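Local coordinates for protein piwi (Drosophila melanogaster, PDB 6KR6) that binds piRNAs and, in complex with them, silences transposable elements, governing their methylation and repression, at residues A598-F609 with K631-K642. Sequence-based numbering, arbitrary orientation.
Sequences ASMDLQQNSTYF and KALRQYQHEHRK
F609 and M600 carry the apolar part of this contact against one side of helix 625-640. The F609 ring packs obliquely against the helix backbone at A632, with CE2 3.6 Å from A632 CA. Q635 CB sits over one face of the ring, and K631 CB meets CZ. CG of F609 is anti to the backbone N (chi1 169°), which sends the ring out from the strand to the helix. A598 CB meets A632 CB at 3.8 Å. An alanine in place of F609 would probably leave A632 and the aliphatic part of Q635 without their aromatic cover. M600 bends at chi2 and chi3, which brings CE against Q635 CG, with Y636 CB also near. Its sulfur makes an oblique Met-aromatic contact with Y636, 5.4 Å from the ring centroid. The edge of the Y636 ring faces the backbone of S599, M600 and D601. H640 CD2 lies over the centre of one face of that ring.

The polar bonds across the contact are weak. H640 NE2 donates to M600 O at 3.3 Å, and N605 ND2 donates to E639 OE1 with a bent angle of 121°. Within the helix, Q635 NE2 reaches the anti lone pair of E639 OE2 in a nearly straight bond. K805 forms a salt bridge to the same oxygen. D601 and K642 are oppositely charged but too far apart for a salt bridge.

Strands 592-599 and 608-614 pair as an antiparallel hairpin, and helix 625-640 packs on it. This is the beta-hairpin and helix packing of the RNase H-like fold of the Piwi domain.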
# COMPACT_ATOMS: atom_id res chain seq x y z
N ALA A 598 5.73 15.83 12.77
CA ALA A 598 5.14 17.16 12.61
C ALA A 598 6.24 18.19 12.42
O ALA A 598 7.14 18.31 13.25
CB ALA A 598 4.28 17.52 13.83
N SER A 599 6.15 18.95 11.33
CA SER A 599 7.07 20.05 11.09
C SER A 599 6.67 21.26 11.94
O SER A 599 5.58 21.32 12.51
CB SER A 599 7.11 20.42 9.62
OG SER A 599 6.09 21.35 9.30
N MET A 600 7.58 22.24 12.00
CA MET A 600 7.41 23.41 12.87
C MET A 600 7.75 24.68 12.09
O MET A 600 8.76 25.33 12.36
CB MET A 600 8.27 23.29 14.13
CG MET A 600 8.06 22.02 14.91
SD MET A 600 7.70 22.36 16.64
CE MET A 600 6.56 21.04 16.99
N ASP A 601 6.88 25.04 11.14
CA ASP A 601 7.03 26.27 10.36
C ASP A 601 8.43 26.34 9.74
O ASP A 601 9.31 27.06 10.19
CB ASP A 601 6.74 27.49 11.24
CG ASP A 601 6.50 28.75 10.44
OD1 ASP A 601 6.53 28.69 9.19
OD2 ASP A 601 6.26 29.81 11.06
N LEU A 602 8.59 25.54 8.68
CA LEU A 602 9.91 25.23 8.14
C LEU A 602 10.65 26.47 7.65
O LEU A 602 11.89 26.43 7.55
CB LEU A 602 9.77 24.21 7.01
CG LEU A 602 9.15 22.88 7.44
CD1 LEU A 602 8.93 21.97 6.25
CD2 LEU A 602 10.04 22.21 8.48
N GLN A 603 9.95 27.56 7.35
CA GLN A 603 10.65 28.76 6.89
C GLN A 603 11.39 29.47 8.01
O GLN A 603 12.27 30.29 7.73
CB GLN A 603 9.66 29.72 6.21
CG GLN A 603 8.56 30.25 7.11
CD GLN A 603 7.64 31.22 6.38
OE1 GLN A 603 6.87 31.95 7.00
NE2 GLN A 603 7.73 31.23 5.05
N GLN A 604 11.07 29.17 9.27
CA GLN A 604 11.79 29.74 10.41
C GLN A 604 12.52 28.66 11.19
O GLN A 604 13.76 28.65 11.22
CB GLN A 604 10.83 30.50 11.33
CG GLN A 604 10.37 31.85 10.80
CD GLN A 604 9.68 32.67 11.88
OE1 GLN A 604 9.75 32.34 13.06
NE2 GLN A 604 9.02 33.75 11.47
N ASN A 605 11.80 27.75 11.85
CA ASN A 605 12.42 26.77 12.73
C ASN A 605 13.04 25.62 11.94
O ASN A 605 14.21 25.28 12.15
CB ASN A 605 11.39 26.24 13.73
CG ASN A 605 11.98 25.27 14.73
OD1 ASN A 605 13.20 25.12 14.83
ND2 ASN A 605 11.12 24.62 15.49
N SER A 606 12.26 25.00 11.05
CA SER A 606 12.75 23.93 10.18
C SER A 606 13.26 22.73 10.98
O SER A 606 14.33 22.19 10.72
CB SER A 606 13.83 24.45 9.23
OG SER A 606 14.64 23.39 8.74
N THR A 607 12.47 22.31 11.97
CA THR A 607 12.74 21.09 12.72
C THR A 607 11.46 20.26 12.78
O THR A 607 10.40 20.68 12.33
CB THR A 607 13.25 21.39 14.14
OG1 THR A 607 13.73 22.74 14.20
CG2 THR A 607 14.38 20.45 14.50
N TYR A 608 11.58 19.06 13.34
CA TYR A 608 10.49 18.10 13.33
C TYR A 608 10.31 17.48 14.71
O TYR A 608 11.26 17.36 15.48
CB TYR A 608 10.74 17.01 12.28
CG TYR A 608 10.82 17.54 10.86
CD1 TYR A 608 9.70 17.52 10.03
CD2 TYR A 608 12.00 18.06 10.35
CE1 TYR A 608 9.77 18.01 8.73
CE2 TYR A 608 12.08 18.54 9.06
CZ TYR A 608 10.96 18.52 8.26
OH TYR A 608 11.02 19.00 6.97
N PHE A 609 9.08 17.10 14.99
CA PHE A 609 8.67 16.51 16.26
C PHE A 609 8.06 15.15 15.98
O PHE A 609 7.17 15.03 15.13
CB PHE A 609 7.68 17.44 16.98
CG PHE A 609 7.00 16.82 18.16
CD1 PHE A 609 7.57 16.89 19.42
CD2 PHE A 609 5.77 16.21 18.03
CE1 PHE A 609 6.94 16.34 20.52
CE2 PHE A 609 5.13 15.65 19.12
CZ PHE A 609 5.72 15.72 20.37
N LYS A 631 0.11 16.69 21.46
CA LYS A 631 1.51 16.88 21.84
C LYS A 631 2.25 17.69 20.79
O LYS A 631 3.05 18.58 21.12
CB LYS A 631 2.19 15.53 22.04
CG LYS A 631 1.63 14.70 23.18
CD LYS A 631 2.29 13.33 23.26
CE LYS A 631 3.75 13.44 23.67
NZ LYS A 631 4.38 12.11 23.83
N ALA A 632 2.01 17.40 19.51
CA ALA A 632 2.68 18.14 18.44
C ALA A 632 2.29 19.61 18.47
O ALA A 632 3.15 20.49 18.35
CB ALA A 632 2.35 17.52 17.09
N LEU A 633 1.00 19.91 18.64
CA LEU A 633 0.56 21.30 18.70
C LEU A 633 1.14 22.01 19.92
O LEU A 633 1.53 23.19 19.84
CB LEU A 633 -0.97 21.38 18.72
CG LEU A 633 -1.68 20.96 17.44
CD1 LEU A 633 -3.18 21.06 17.59
CD2 LEU A 633 -1.20 21.82 16.28
N ARG A 634 1.21 21.32 21.06
CA ARG A 634 1.78 21.91 22.26
C ARG A 634 3.25 22.25 22.07
O ARG A 634 3.71 23.33 22.45
CB ARG A 634 1.59 20.97 23.45
N GLN A 635 4.01 21.33 21.47
CA GLN A 635 5.42 21.61 21.18
C GLN A 635 5.55 22.78 20.21
O GLN A 635 6.44 23.63 20.37
CB GLN A 635 6.10 20.37 20.61
CG GLN A 635 7.58 20.54 20.32
CD GLN A 635 8.44 20.44 21.57
OE1 GLN A 635 7.99 19.96 22.61
NE2 GLN A 635 9.69 20.89 21.46
N TYR A 636 4.66 22.85 19.22
CA TYR A 636 4.71 23.95 18.26
C TYR A 636 4.50 25.29 18.94
O TYR A 636 5.21 26.26 18.66
CB TYR A 636 3.68 23.74 17.16
CG TYR A 636 3.75 24.74 16.02
CD1 TYR A 636 3.14 25.98 16.11
CD2 TYR A 636 4.43 24.44 14.85
CE1 TYR A 636 3.20 26.89 15.08
CE2 TYR A 636 4.50 25.35 13.80
CZ TYR A 636 3.88 26.57 13.93
OH TYR A 636 3.94 27.48 12.90
N GLN A 637 3.52 25.37 19.85
CA GLN A 637 3.28 26.65 20.52
C GLN A 637 4.35 26.95 21.56
O GLN A 637 4.63 28.12 21.84
CB GLN A 637 1.88 26.68 21.15
CG GLN A 637 1.76 25.98 22.48
CD GLN A 637 0.37 26.15 23.08
OE1 GLN A 637 -0.49 26.80 22.50
NE2 GLN A 637 0.16 25.57 24.26
N HIS A 638 4.98 25.92 22.13
CA HIS A 638 6.08 26.16 23.05
C HIS A 638 7.34 26.62 22.32
O HIS A 638 8.20 27.26 22.94
CB HIS A 638 6.38 24.89 23.86
CG HIS A 638 7.36 25.11 24.97
ND1 HIS A 638 6.99 25.62 26.20
CD2 HIS A 638 8.69 24.88 25.05
CE1 HIS A 638 8.05 25.70 26.98
NE2 HIS A 638 9.10 25.25 26.31
N GLU A 639 7.47 26.30 21.04
CA GLU A 639 8.61 26.77 20.25
C GLU A 639 8.34 28.06 19.48
O GLU A 639 9.30 28.75 19.12
CB GLU A 639 9.04 25.69 19.25
CG GLU A 639 9.58 24.44 19.91
CD GLU A 639 10.40 23.60 18.96
OE1 GLU A 639 11.03 24.18 18.05
OE2 GLU A 639 10.42 22.36 19.12
N HIS A 640 7.08 28.40 19.23
CA HIS A 640 6.75 29.58 18.44
C HIS A 640 5.85 30.58 19.17
O HIS A 640 5.50 31.61 18.58
CB HIS A 640 6.07 29.17 17.13
CG HIS A 640 7.01 28.62 16.11
ND1 HIS A 640 7.46 29.36 15.03
CD2 HIS A 640 7.60 27.41 16.00
CE1 HIS A 640 8.29 28.62 14.31
NE2 HIS A 640 8.39 27.43 14.87
N ARG A 641 5.48 30.31 20.42
CA ARG A 641 4.58 31.18 21.19
C ARG A 641 3.26 31.42 20.46
O ARG A 641 2.61 32.45 20.67
CB ARG A 641 5.26 32.51 21.54
N LYS A 642 2.86 30.47 19.62
CA LYS A 642 1.62 30.57 18.85
C LYS A 642 1.36 29.22 18.19
O LYS A 642 2.29 28.44 17.94
CB LYS A 642 1.69 31.68 17.80
CG LYS A 642 2.82 31.52 16.77
CD LYS A 642 2.92 32.76 15.89
CE LYS A 642 4.18 32.75 15.04
NZ LYS A 642 4.02 31.97 13.78